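Local coordinates for protein methyltransferase FkbM (Methylobacillus flagellatus KT, PDB 2PY6) that probably transfers methyl groups as a member of the FkbM methyltransferase family, at residues Arg74-Ile79 and Arg148-Gln153; Ile46-Asn51 and Asp111-Ala116. All blocks are in the same frame, centred on the assembly; numbering follows the deposited sequence. Where two conformers were deposited one is given.

Contact 1 of 2, residues Arg74-Ile79 and Arg148-Gln153; sequences RPCEVI and RAFGLQ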
ATOM      1  N   ARG A  74       7.968 -36.575   5.552  0.70 60.65           N
ATOM      2  CA  ARG A  74       8.543 -35.971   4.347  0.70 59.57           C
ATOM      3  C   ARG A  74       9.622 -36.873   3.760  0.70 57.81           C
ATOM      4  O   ARG A  74      10.212 -37.692   4.474  0.70 58.23           O
ATOM      5  CB  ARG A  74       9.154 -34.594   4.618  0.70 60.18           C
ATOM      6  CG  ARG A  74       8.154 -33.561   5.007  0.70 60.56           C
ATOM      7  CD  ARG A  74       8.781 -32.200   5.170  0.70 59.03           C
ATOM      8  NE  ARG A  74       7.894 -31.378   5.984  0.70 58.28           N
ATOM      9  CZ  ARG A  74       7.856 -31.389   7.313  0.70 56.66           C
ATOM     10  NH1 ARG A  74       8.675 -32.163   8.020  0.70 64.24           N
ATOM     11  NH2 ARG A  74       6.996 -30.611   7.952  0.70 60.62           N
ATOM     12  N   PRO A  75       9.892 -36.722   2.455  1.00 55.02           N
ATOM     13  CA  PRO A  75      10.906 -37.543   1.799  1.00 52.49           C
ATOM     14  C   PRO A  75      12.246 -36.782   1.643  1.00 50.16           C
ATOM     15  O   PRO A  75      13.036 -37.089   0.744  1.00 52.05           O
ATOM     16  CB  PRO A  75      10.247 -37.831   0.448  1.00 54.10           C
ATOM     17  CG  PRO A  75       9.482 -36.519   0.173  1.00 54.41           C
ATOM     18  CD  PRO A  75       9.266 -35.804   1.481  1.00 55.08           C
ATOM     19  N   CYS A  76      12.479 -35.788   2.499  1.00 46.15           N
ATOM     20  CA  CYS A  76      13.706 -35.014   2.511  1.00 44.98           C
ATOM     21  C   CYS A  76      13.695 -34.173   3.777  1.00 40.65           C
ATOM     22  O   CYS A  76      12.657 -33.983   4.398  1.00 39.39           O
ATOM     23  CB  CYS A  76      13.826 -34.109   1.277  1.00 43.65           C
ATOM     24  SG  CYS A  76      12.432 -33.025   1.054  1.00 49.59           S
ATOM     25  N   GLU A  77      14.863 -33.674   4.148  1.00 38.40           N
ATOM     26  CA  GLU A  77      15.009 -32.861   5.313  1.00 38.27           C
ATOM     27  C   GLU A  77      14.945 -31.394   4.888  1.00 35.77           C
ATOM     28  O   GLU A  77      15.906 -30.857   4.351  1.00 32.52           O
ATOM     29  CB  GLU A  77      16.341 -33.179   5.980  1.00 38.35           C
ATOM     30  CG  GLU A  77      16.555 -32.481   7.328  1.00 42.00           C
ATOM     31  CD  GLU A  77      18.009 -32.564   7.791  1.00 44.41           C
ATOM     32  OE1 GLU A  77      18.823 -33.199   7.072  1.00 52.57           O
ATOM     33  OE2 GLU A  77      18.336 -31.996   8.869  1.00 50.78           O
ATOM     34  N   VAL A  78      13.804 -30.756   5.131  1.00 36.02           N
ATOM     35  CA  VAL A  78      13.610 -29.342   4.804  1.00 32.46           C
ATOM     36  C   VAL A  78      14.277 -28.506   5.924  1.00 34.03           C
ATOM     37  O   VAL A  78      13.878 -28.581   7.093  1.00 30.89           O
ATOM     38  CB  VAL A  78      12.137 -28.980   4.664  1.00 34.91           C
ATOM     39  CG1 VAL A  78      11.999 -27.563   4.067  1.00 30.94           C
ATOM     40  CG2 VAL A  78      11.409 -29.998   3.763  1.00 33.77           C
ATOM     41  N   ILE A  79      15.290 -27.722   5.551  1.00 30.07           N
ATOM     42  CA  ILE A  79      16.076 -26.957   6.521  1.00 29.18           C
ATOM     43  C   ILE A  79      15.761 -25.466   6.688  1.00 27.10           C
ATOM     44  O   ILE A  79      16.084 -24.888   7.726  1.00 29.30           O
ATOM     45  CB  ILE A  79      17.591 -27.119   6.250  1.00 28.92           C
ATOM     46  CG1 ILE A  79      18.015 -26.453   4.960  1.00 26.02           C
ATOM     47  CG2 ILE A  79      17.973 -28.624   6.208  1.00 33.88           C
ATOM     48  CD1 ILE A  79      19.493 -26.370   4.809  1.00 31.53           C
ATOM     49  N   ARG A 148       6.914 -34.866  -8.255  1.00 30.28           N
ATOM     50  CA  ARG A 148       7.344 -36.020  -9.001  1.00 29.80           C
ATOM     51  C   ARG A 148       8.663 -36.598  -8.520  1.00 29.72           C
ATOM     52  O   ARG A 148       8.801 -37.810  -8.427  1.00 31.31           O
ATOM     53  CB  ARG A 148       7.439 -35.670 -10.493  1.00 31.42           C
ATOM     54  CG  ARG A 148       7.890 -36.860 -11.396  1.00 30.67           C
ATOM     55  CD  ARG A 148       7.816 -36.449 -12.868  1.00 25.40           C
ATOM     56  NE  ARG A 148       6.437 -36.308 -13.309  1.00 28.37           N
ATOM     57  CZ  ARG A 148       6.086 -35.862 -14.510  1.00 30.99           C
ATOM     58  NH1 ARG A 148       7.014 -35.560 -15.398  1.00 26.42           N
ATOM     59  NH2 ARG A 148       4.802 -35.775 -14.843  1.00 28.86           N
ATOM     60  N   ALA A 149       9.629 -35.734  -8.204  1.00 28.86           N
ATOM     61  CA  ALA A 149      10.977 -36.178  -7.830  1.00 27.65           C
ATOM     62  C   ALA A 149      11.054 -36.874  -6.489  1.00 30.43           C
ATOM     63  O   ALA A 149      11.902 -37.718  -6.289  1.00 29.49           O
ATOM     64  CB  ALA A 149      11.967 -35.006  -7.869  1.00 30.40           C
ATOM     65  N   PHE A 150      10.172 -36.486  -5.574  1.00 33.43           N
ATOM     66  CA  PHE A 150      10.110 -37.049  -4.234  1.00 33.63           C
ATOM     67  C   PHE A 150       8.993 -38.056  -4.037  1.00 31.32           C
ATOM     68  O   PHE A 150       8.796 -38.495  -2.932  1.00 31.42           O
ATOM     69  CB  PHE A 150      10.007 -35.902  -3.209  1.00 36.38           C
ATOM     70  CG  PHE A 150      11.281 -35.100  -3.090  1.00 37.39           C
ATOM     71  CD1 PHE A 150      12.423 -35.694  -2.587  1.00 32.93           C
ATOM     72  CD2 PHE A 150      11.345 -33.782  -3.521  1.00 38.67           C
ATOM     73  CE1 PHE A 150      13.603 -34.992  -2.485  1.00 36.81           C
ATOM     74  CE2 PHE A 150      12.529 -33.078  -3.445  1.00 39.57           C
ATOM     75  CZ  PHE A 150      13.655 -33.683  -2.925  1.00 44.10           C
ATOM     76  N   GLY A 151       8.295 -38.426  -5.112  1.00 31.18           N
ATOM     77  CA  GLY A 151       7.221 -39.412  -5.089  1.00 31.36           C
ATOM     78  C   GLY A 151       6.075 -39.044  -4.163  1.00 33.04           C
ATOM     79  O   GLY A 151       5.644 -39.865  -3.346  1.00 33.61           O
ATOM     80  N   LEU A 152       5.589 -37.808  -4.263  1.00 34.35           N
ATOM     81  CA  LEU A 152       4.519 -37.325  -3.378  1.00 34.21           C
ATOM     82  C   LEU A 152       3.124 -37.415  -3.996  1.00 34.57           C
ATOM     83  O   LEU A 152       2.171 -36.866  -3.459  1.00 37.53           O
ATOM     84  CB  LEU A 152       4.820 -35.888  -2.954  1.00 36.35           C
ATOM     85  CG  LEU A 152       6.091 -35.671  -2.125  1.00 40.19           C
ATOM     86  CD1 LEU A 152       6.364 -34.185  -1.954  1.00 39.19           C
ATOM     87  CD2 LEU A 152       5.981 -36.374  -0.786  1.00 42.58           C
ATOM     88  N   GLN A 153       2.994 -38.106  -5.120  1.00 36.38           N
ATOM     89  CA  GLN A 153       1.698 -38.288  -5.755  1.00 37.23           C
ATOM     90  C   GLN A 153       0.733 -38.947  -4.754  1.00 39.56           C
ATOM     91  O   GLN A 153       1.096 -39.943  -4.097  1.00 41.58           O
ATOM     92  CB  GLN A 153       1.831 -39.149  -6.996  1.00 38.94           C
ATOM     93  CG  GLN A 153       2.667 -38.561  -8.123  1.00 38.70           C
ATOM     94  CD  GLN A 153       4.148 -38.906  -8.109  1.00 40.05           C
ATOM     95  OE1 GLN A 153       4.675 -39.410  -7.125  1.00 38.23           O
ATOM     96  NE2 GLN A 153       4.820 -38.659  -9.233  1.00 31.94           N
TER
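P75 and F150 meet where a loop leading into a strand faces the end of a helix, and their contact illustrates how an apolar joint can be built without polar bonds between its two halves. The aliphatic part comes first. The proline ring lies across the base of the phenylalanine side chain at about a right angle, with P75 CG 3.5 Å from F150 CB. The same CG also meets the second leucine branch, L152 CD2, at 3.6 Å, so one ring carbon is shared by two residues that flank G151.

The sulfur-aromatic part lies farther out on the ring. C76 SG sits over one face of F150, 4.3 Å from the centroid and 14° off the normal, displaced toward the rim. With chi1 at 55°, SG stands between the backbone N and the carbonyl carbon of C76, which tucks the sulfur over the ring while C76 CB approaches F150 CE1 at 3.9 Å. Were the phenylalanine replaced by an alanine here, C76 SG would probably lose its aromatic partner and a gap would open beside P75.

Within the fold, F150 is the first residue to leave the helical path after helix 143-149, and its ring also reaches helix 40-49. L152 rests on L67 of helix 64-68, while C76 packs on L55 of strand 54-58, the neighbour of strand 77-82 in the sheet.

Contact 2 of 2, residues Ile46-Asn51 and Asp111-Ala116; sequences IARRGN and DRDLVA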
ATOM      1  N   ILE A  46      19.107 -36.927  -5.342  1.00 26.31           N
ATOM      2  CA  ILE A  46      18.060 -37.815  -4.815  1.00 29.35           C
ATOM      3  C   ILE A  46      18.521 -39.287  -4.868  1.00 31.22           C
ATOM      4  O   ILE A  46      18.321 -40.014  -3.897  1.00 31.29           O
ATOM      5  CB  ILE A  46      16.671 -37.592  -5.498  1.00 30.22           C
ATOM      6  CG1 ILE A  46      16.115 -36.214  -5.136  1.00 31.93           C
ATOM      7  CG2 ILE A  46      15.650 -38.638  -5.049  1.00 28.71           C
ATOM      8  CD1 ILE A  46      14.865 -35.809  -5.929  1.00 31.20           C
ATOM      9  N   ALA A  47      19.171 -39.697  -5.972  1.00 31.12           N
ATOM     10  CA  ALA A  47      19.713 -41.043  -6.110  1.00 30.40           C
ATOM     11  C   ALA A  47      20.785 -41.332  -5.067  1.00 32.91           C
ATOM     12  O   ALA A  47      20.886 -42.439  -4.566  1.00 31.87           O
ATOM     13  CB  ALA A  47      20.319 -41.230  -7.491  1.00 33.11           C
ATOM     14  N   ARG A  48      21.600 -40.330  -4.772  1.00 31.11           N
ATOM     15  CA  ARG A  48      22.698 -40.466  -3.838  1.00 31.13           C
ATOM     16  C   ARG A  48      22.217 -40.460  -2.394  1.00 30.71           C
ATOM     17  O   ARG A  48      22.686 -41.280  -1.592  1.00 30.72           O
ATOM     18  CB  ARG A  48      23.646 -39.273  -4.013  1.00 31.74           C
ATOM     19  CG  ARG A  48      25.059 -39.482  -3.602  1.00 33.75           C
ATOM     20  CD  ARG A  48      25.747 -38.166  -3.210  1.00 34.14           C
ATOM     21  NE  ARG A  48      25.362 -36.980  -3.988  1.00 32.17           N
ATOM     22  CZ  ARG A  48      25.867 -36.609  -5.168  1.00 38.60           C
ATOM     23  NH1 ARG A  48      26.759 -37.344  -5.817  1.00 39.75           N
ATOM     24  NH2 ARG A  48      25.421 -35.488  -5.737  1.00 48.64           N
ATOM     25  N   ARG A  49      21.299 -39.533  -2.061  1.00 29.51           N
ATOM     26  CA  ARG A  49      20.856 -39.315  -0.663  1.00 30.55           C
ATOM     27  C   ARG A  49      19.442 -39.706  -0.272  1.00 30.69           C
ATOM     28  O   ARG A  49      19.147 -39.820   0.925  1.00 27.25           O
ATOM     29  CB  ARG A  49      21.133 -37.858  -0.239  1.00 30.61           C
ATOM     30  CG  ARG A  49      22.619 -37.493  -0.206  1.00 35.43           C
ATOM     31  CD  ARG A  49      23.408 -38.351   0.845  1.00 48.40           C
ATOM     32  NE  ARG A  49      24.865 -38.292   0.653  1.00 47.57           N
ATOM     33  CZ  ARG A  49      25.709 -39.317   0.793  1.00 46.62           C
ATOM     34  NH1 ARG A  49      25.288 -40.545   1.114  1.00 41.42           N
ATOM     35  NH2 ARG A  49      27.009 -39.115   0.577  1.00 49.18           N
ATOM     36  N   GLY A  50      18.580 -39.951  -1.249  1.00 32.62           N
ATOM     37  CA  GLY A  50      17.196 -40.331  -0.961  1.00 34.90           C
ATOM     38  C   GLY A  50      16.487 -39.336  -0.054  1.00 37.07           C
ATOM     39  O   GLY A  50      16.427 -38.135  -0.370  1.00 39.85           O
ATOM     40  N   ASN A  51      15.978 -39.809   1.088  1.00 35.77           N
ATOM     41  CA  ASN A  51      15.242 -38.914   1.997  1.00 36.75           C
ATOM     42  C   ASN A  51      16.095 -38.157   3.021  1.00 34.62           C
ATOM     43  O   ASN A  51      15.556 -37.498   3.913  1.00 33.76           O
ATOM     44  CB  ASN A  51      13.995 -39.584   2.617  1.00 38.32           C
ATOM     45  CG  ASN A  51      14.317 -40.748   3.526  1.00 41.72           C
ATOM     46  OD1 ASN A  51      15.423 -40.882   4.054  1.00 49.54           O
ATOM     47  ND2 ASN A  51      13.328 -41.604   3.720  1.00 49.30           N
ATOM     48  N   ASP A 111      27.162 -27.411   0.664  1.00 39.48           N
ATOM     49  CA  ASP A 111      26.390 -28.665   0.781  1.00 40.69           C
ATOM     50  C   ASP A 111      25.992 -29.129  -0.620  1.00 43.94           C
ATOM     51  O   ASP A 111      25.258 -28.440  -1.354  1.00 41.32           O
ATOM     52  CB  ASP A 111      25.168 -28.469   1.675  1.00 41.56           C
ATOM     53  CG  ASP A 111      24.406 -29.761   1.950  1.00 39.36           C
ATOM     54  OD1 ASP A 111      24.738 -30.823   1.376  1.00 33.61           O
ATOM     55  OD2 ASP A 111      23.457 -29.692   2.766  1.00 43.53           O
ATOM     56  N   ARG A 112      26.399 -30.354  -0.921  1.00 46.33           N
ATOM     57  CA  ARG A 112      26.374 -30.918  -2.288  1.00 48.53           C
ATOM     58  C   ARG A 112      25.147 -31.090  -3.224  1.00 48.88           C
ATOM     59  O   ARG A 112      25.205 -30.441  -4.284  1.00 53.57           O
ATOM     60  CB  ARG A 112      27.286 -32.177  -2.346  1.00 49.38           C
ATOM     61  CG  ARG A 112      27.318 -32.883  -3.707  1.00 49.73           C
ATOM     62  CD  ARG A 112      28.385 -33.960  -3.739  1.00 46.43           C
ATOM     63  NE  ARG A 112      29.729 -33.391  -3.577  1.00 46.24           N
ATOM     64  CZ  ARG A 112      30.436 -32.788  -4.542  1.00 42.01           C
ATOM     65  NH1 ARG A 112      29.941 -32.628  -5.766  1.00 38.18           N
ATOM     66  NH2 ARG A 112      31.652 -32.312  -4.287  1.00 35.05           N
ATOM     67  N   ASP A 113      24.021 -31.780  -2.984  1.00 47.02           N
ATOM     68  CA  ASP A 113      23.409 -32.462  -1.800  1.00 44.39           C
ATOM     69  C   ASP A 113      22.224 -31.632  -1.211  1.00 43.30           C
ATOM     70  O   ASP A 113      21.299 -32.208  -0.572  1.00 42.62           O
ATOM     71  CB  ASP A 113      24.340 -33.087  -0.769  1.00 47.92           C
ATOM     72  CG  ASP A 113      24.783 -34.518  -1.169  1.00 50.67           C
ATOM     73  OD1 ASP A 113      24.781 -34.844  -2.391  1.00 50.32           O
ATOM     74  OD2 ASP A 113      25.136 -35.300  -0.252  1.00 46.54           O
ATOM     75  N   LEU A 114      22.275 -30.309  -1.423  0.50 41.14           N
ATOM     76  CA  LEU A 114      21.226 -29.374  -0.997  0.50 39.97           C
ATOM     77  C   LEU A 114      20.478 -28.933  -2.255  0.50 37.91           C
ATOM     78  O   LEU A 114      21.091 -28.398  -3.191  0.50 36.27           O
ATOM     79  CB  LEU A 114      21.806 -28.136  -0.301  0.50 39.17           C
ATOM     80  CG  LEU A 114      20.780 -27.093   0.192  0.50 39.17           C
ATOM     81  CD1 LEU A 114      19.889 -27.660   1.298  0.50 37.63           C
ATOM     82  CD2 LEU A 114      21.481 -25.828   0.658  0.50 37.36           C
ATOM     83  N   VAL A 115      19.165 -29.167  -2.262  1.00 35.18           N
ATOM     84  CA  VAL A 115      18.298 -28.807  -3.381  1.00 33.21           C
ATOM     85  C   VAL A 115      17.424 -27.604  -2.969  1.00 34.18           C
ATOM     86  O   VAL A 115      17.069 -27.455  -1.793  1.00 31.22           O
ATOM     87  CB  VAL A 115      17.444 -30.001  -3.765  1.00 32.23           C
ATOM     88  CG1 VAL A 115      16.534 -29.679  -4.927  1.00 35.75           C
ATOM     89  CG2 VAL A 115      18.356 -31.207  -4.116  1.00 30.83           C
ATOM     90  N   ALA A 116      17.088 -26.743  -3.930  1.00 32.89           N
ATOM     91  CA  ALA A 116      16.196 -25.628  -3.661  1.00 31.49           C
ATOM     92  C   ALA A 116      14.839 -25.826  -4.367  1.00 31.72           C
ATOM     93  O   ALA A 116      14.765 -26.141  -5.554  1.00 31.24           O
ATOM     94  CB  ALA A 116      16.838 -24.318  -4.063  1.00 29.51           C
TER
HETATM   95  O   HOH W   1      27.285 -36.254  -0.976  1.00 42.21           O
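D113 is gripped by R48 and R49 in a salt-bridge network that ties the end of helix 40-49 to the turn before strand 114-118, part of a mainly parallel, Rossmann-like alpha/beta sheet. Each carboxylate oxygen serves one arginine. R48 NE donates to the syn lone pair of D113 OD1, at 2.7 Å, but the N-H is bent to 131° and the oxygen lies well out of the guanidinium plane. R49 NE meets D113 OD2 at 3.1 Å along a straighter path of 154°; here the oxygen lies in the guanidinium plane, while the carboxylate is turned nearly perpendicular to it. Two positive groups on one carboxylate would probably favour its ionised form. R112 contributes hydrocarbon rather than charge at the joint, its CD lying 3.8 Å above the plane of the R48 guanidinium, over the centre.

Torsions account for the pincer. R49 CG, beside the backbone N and anti to the carbonyl carbon, lies against OD2; the bend at chi2 (-62°) then turns the rest of the chain so that NE meets the same oxygen. R48 curls at chi3 to turn NE inward.

Farther out, R48 has a weak, long ion pair with E44. D113 also touches V45 of helix 40-49, and V115, on the strand that follows, packs on V42 and V45. D113 itself is presented by an unusual backbone: a cis peptide bond joins it to R112, and its phi is positive.

Overall arrangement
Contacts 1 and 2 lie with their centres 11 Å apart and attach different elements to the same six-stranded sheet. They interlock along the chain, since their segments alternate, and they also touch directly. The terminal I46 CD1 of contact 2 lies 3.8 Å from F150 CE1 and 3.5 Å from A149 O, while P75 O comes within 3.3 Å of N51 CB. Thus the partly buried apolar joint of contact 1 continues toward the charged surface of contact 2 through helix 40-49. Both are peripheral, about 22 and 30 Å from the chain centre to the contact centres, and on a sheet distinct from the seven-stranded one whose strand order matches the classical methyltransferase fold.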